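Local structure of putative glycosyl hydrolase (3K11) at residues Q31-I36 with E409-L414. The protein is a putative glycosyl hydrolase related to family 88, and probably hydrolyses glycosidic bonds in carbohydrates. Residues are numbered along the deposited sequence; the frame is centred on the assembly and turned at random. Where two conformers were deposited one is given.
Sequences QVKKDI and EMIRLL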
ATOM      1  N   GLN A  31      28.850   8.723 -19.268  0.60 28.10           N
ATOM      2  CA  GLN A  31      27.544   9.360 -19.361  0.60 27.57           C
ATOM      3  C   GLN A  31      27.207  10.060 -18.026  0.60 26.27           C
ATOM      4  O   GLN A  31      26.810  11.231 -18.036  0.60 24.62           O
ATOM      5  CB  GLN A  31      26.440   8.375 -19.784  0.60 29.00           C
ATOM      6  CG  GLN A  31      25.075   9.047 -20.063  0.60 31.95           C
ATOM      7  CD  GLN A  31      25.157  10.260 -20.983  0.60 32.69           C
ATOM      8  OE1 GLN A  31      25.642  10.190 -22.125  0.60 41.08           O
ATOM      9  NE2 GLN A  31      24.705  11.398 -20.475  0.60 29.00           N
ATOM     10  N   VAL A  32      27.441   9.391 -16.890  1.00 23.55           N
ATOM     11  CA  VAL A  32      27.139  10.007 -15.606  1.00 23.18           C
ATOM     12  C   VAL A  32      27.930  11.302 -15.501  1.00 23.19           C
ATOM     13  O   VAL A  32      27.390  12.343 -15.123  1.00 23.13           O
ATOM     14  CB  VAL A  32      27.458   9.089 -14.390  1.00 24.40           C
ATOM     15  CG1 VAL A  32      27.152   9.848 -13.078  1.00 23.76           C
ATOM     16  CG2 VAL A  32      26.652   7.772 -14.453  1.00 20.95           C
ATOM     17  N   LYS A  33      29.199  11.268 -15.895  1.00 23.06           N
ATOM     18  CA  LYS A  33      30.011  12.485 -15.781  1.00 22.39           C
ATOM     19  C   LYS A  33      29.484  13.613 -16.678  1.00 26.18           C
ATOM     20  O   LYS A  33      29.502  14.791 -16.294  1.00 25.64           O
ATOM     21  CB  LYS A  33      31.477  12.157 -16.085  1.00 24.69           C
ATOM     22  CG  LYS A  33      32.461  13.308 -16.049  1.00 29.00           C
ATOM     23  CD  LYS A  33      32.677  13.882 -14.690  1.00 27.78           C
ATOM     24  CE  LYS A  33      34.018  14.604 -14.589  1.00 33.23           C
ATOM     25  NZ  LYS A  33      34.080  15.760 -15.500  1.00 26.24           N
ATOM     26  N   LYS A  34      29.033  13.268 -17.881  1.00 27.60           N
ATOM     27  CA  LYS A  34      28.452  14.257 -18.782  1.00 29.46           C
ATOM     28  C   LYS A  34      27.260  14.970 -18.133  1.00 27.83           C
ATOM     29  O   LYS A  34      27.100  16.196 -18.231  1.00 24.78           O
ATOM     30  CB  LYS A  34      28.011  13.559 -20.071  1.00 30.96           C
ATOM     31  CG  LYS A  34      27.322  14.465 -21.085  1.00 37.35           C
ATOM     32  CD  LYS A  34      26.869  13.671 -22.332  1.00 39.48           C
ATOM     33  CE  LYS A  34      26.161  14.589 -23.365  1.00 45.99           C
ATOM     34  NZ  LYS A  34      24.910  15.229 -22.802  1.00 45.55           N
ATOM     35  N   ASP A  35      26.455  14.199 -17.414  1.00 25.05           N
ATOM     36  CA  ASP A  35      25.274  14.744 -16.776  1.00 26.58           C
ATOM     37  C   ASP A  35      25.591  15.611 -15.566  1.00 25.81           C
ATOM     38  O   ASP A  35      25.073  16.722 -15.440  1.00 27.23           O
ATOM     39  CB  ASP A  35      24.296  13.618 -16.469  1.00 24.58           C
ATOM     40  CG  ASP A  35      23.600  13.088 -17.737  1.00 34.12           C
ATOM     41  OD1 ASP A  35      23.583  13.767 -18.788  1.00 30.61           O
ATOM     42  OD2 ASP A  35      23.064  11.973 -17.706  1.00 30.20           O
ATOM     43  N   ILE A  36      26.479  15.156 -14.692  1.00 25.28           N
ATOM     44  CA  ILE A  36      26.861  16.028 -13.559  1.00 25.76           C
ATOM     45  C   ILE A  36      27.620  17.256 -14.052  1.00 25.04           C
ATOM     46  O   ILE A  36      27.520  18.302 -13.461  1.00 23.63           O
ATOM     47  CB  ILE A  36      27.549  15.286 -12.365  1.00 24.38           C
ATOM     48  CG1 ILE A  36      28.883  14.630 -12.763  1.00 24.60           C
ATOM     49  CG2 ILE A  36      26.581  14.298 -11.749  1.00 23.12           C
ATOM     50  CD1 ILE A  36      29.774  14.161 -11.571  1.00 22.93           C
ATOM     51  N   GLU A 409      29.290   9.430  -6.847  1.00 22.97           N
ATOM     52  CA  GLU A 409      29.389   8.133  -6.214  1.00 22.39           C
ATOM     53  C   GLU A 409      29.041   7.002  -7.174  1.00 22.32           C
ATOM     54  O   GLU A 409      29.655   5.900  -7.149  1.00 22.10           O
ATOM     55  CB  GLU A 409      28.486   8.088  -4.961  1.00 24.07           C
ATOM     56  CG  GLU A 409      28.912   7.062  -3.953  1.00 22.92           C
ATOM     57  CD  GLU A 409      30.251   7.349  -3.293  1.00 26.19           C
ATOM     58  OE1 GLU A 409      30.714   8.481  -3.337  1.00 30.60           O
ATOM     59  OE2 GLU A 409      30.819   6.406  -2.754  1.00 26.10           O
HETATM   60  N   MSE A 410      28.115   7.260  -8.077  1.00 23.01           N
HETATM   61  CA  MSE A 410      27.849   6.292  -9.145  1.00 23.83           C
HETATM   62  C   MSE A 410      29.059   6.074 -10.041  1.00 23.40           C
HETATM   63  O   MSE A 410      29.340   4.933 -10.459  1.00 24.03           O
HETATM   64  CB  MSE A 410      26.636   6.712 -10.004  1.00 23.88           C
HETATM   65  CG  MSE A 410      25.283   6.560  -9.360  1.00 22.75           C
HETATM   66 SE   MSE A 410      24.827   4.780  -8.929  0.75 22.01          SE
HETATM   67  CE  MSE A 410      25.191   3.925 -10.579  1.00 18.12           C
ATOM     68  N   ILE A 411      29.834   7.113 -10.307  1.00 23.49           N
ATOM     69  CA  ILE A 411      31.057   6.945 -11.106  1.00 22.88           C
ATOM     70  C   ILE A 411      32.021   5.995 -10.396  1.00 24.49           C
ATOM     71  O   ILE A 411      32.557   5.070 -11.039  1.00 25.73           O
ATOM     72  CB  ILE A 411      31.716   8.315 -11.444  1.00 21.20           C
ATOM     73  CG1 ILE A 411      30.828   9.055 -12.462  1.00 21.30           C
ATOM     74  CG2 ILE A 411      33.222   8.179 -11.956  1.00 19.87           C
ATOM     75  CD1 ILE A 411      31.070  10.616 -12.565  1.00 20.74           C
ATOM     76  N   ARG A 412      32.222   6.199  -9.087  0.50 25.33           N
ATOM     77  CA  ARG A 412      33.058   5.288  -8.290  0.50 23.67           C
ATOM     78  C   ARG A 412      32.532   3.867  -8.394  0.50 23.81           C
ATOM     79  O   ARG A 412      33.284   2.933  -8.664  0.50 23.05           O
ATOM     80  CB  ARG A 412      33.055   5.690  -6.819  0.50 25.17           C
ATOM     81  CG  ARG A 412      33.828   4.745  -5.891  0.50 28.40           C
ATOM     82  CD  ARG A 412      35.285   5.004  -5.970  0.50 42.40           C
ATOM     83  NE  ARG A 412      35.703   6.072  -5.058  0.50 44.14           N
ATOM     84  CZ  ARG A 412      36.821   6.793  -5.194  0.50 49.29           C
ATOM     85  NH1 ARG A 412      37.651   6.618  -6.235  0.50 52.22           N
ATOM     86  NH2 ARG A 412      37.104   7.728  -4.296  0.50 44.51           N
ATOM     87  N   LEU A 413      31.237   3.713  -8.147  1.00 23.68           N
ATOM     88  CA  LEU A 413      30.600   2.375  -8.183  1.00 25.27           C
ATOM     89  C   LEU A 413      30.799   1.686  -9.534  1.00 24.43           C
ATOM     90  O   LEU A 413      31.200   0.490  -9.620  1.00 24.80           O
ATOM     91  CB  LEU A 413      29.100   2.518  -7.861  1.00 23.14           C
ATOM     92  CG  LEU A 413      28.252   1.236  -7.770  1.00 27.85           C
ATOM     93  CD1 LEU A 413      28.748   0.324  -6.625  1.00 24.18           C
ATOM     94  CD2 LEU A 413      26.754   1.555  -7.613  1.00 23.82           C
ATOM     95  N   LEU A 414      30.531   2.426 -10.607  1.00 25.96           N
ATOM     96  CA  LEU A 414      30.702   1.861 -11.952  1.00 25.18           C
ATOM     97  C   LEU A 414      32.153   1.560 -12.315  1.00 26.06           C
ATOM     98  O   LEU A 414      32.413   0.683 -13.148  1.00 24.94           O
ATOM     99  CB  LEU A 414      30.080   2.766 -13.024  1.00 25.61           C
ATOM    100  CG  LEU A 414      28.576   3.022 -12.892  1.00 23.87           C
ATOM    101  CD1 LEU A 414      28.186   4.202 -13.780  1.00 23.43           C
ATOM    102  CD2 LEU A 414      27.810   1.745 -13.264  1.00 22.55           C
TER
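V32 and I411 meet in a buried, wholly apolar contact between two nearly antiparallel helices, 29-45 near the start of the chain and 400-416 near its end. The axes of the two segments come within 9.7 Å, their directions 170° apart, with no hydrogen bond between the segments. The two β-branched side chains slide past each other in opposite directions, V32 CG1 lying 3.8 Å from I411 CG1. In I411, CG1 is anti to the carbonyl carbon (chi1 -70°), and beyond it CD1 comes to lie against the base of K33, 3.9 Å from K33 CB. I36 comes tip to tip with the same methyl, its CD1 3.9 Å from I411 CD1. The other branch of V32 serves L414, CG2 standing 3.9 Å from L414 CD1. An alanine at I411 would probably open a gap beside V32 and K33 CB and leave I36 CD1 without its mate in 409-414. The K33 ammonium runs on to salt bridges with D100 and D37. W358 of helix 347-362 packs against both V32 and I36. Antiparallel helices packed through aliphatic side chains are consistent with the (α/α)6 barrel known for this family, here bringing together helices from near the two ends of the chain.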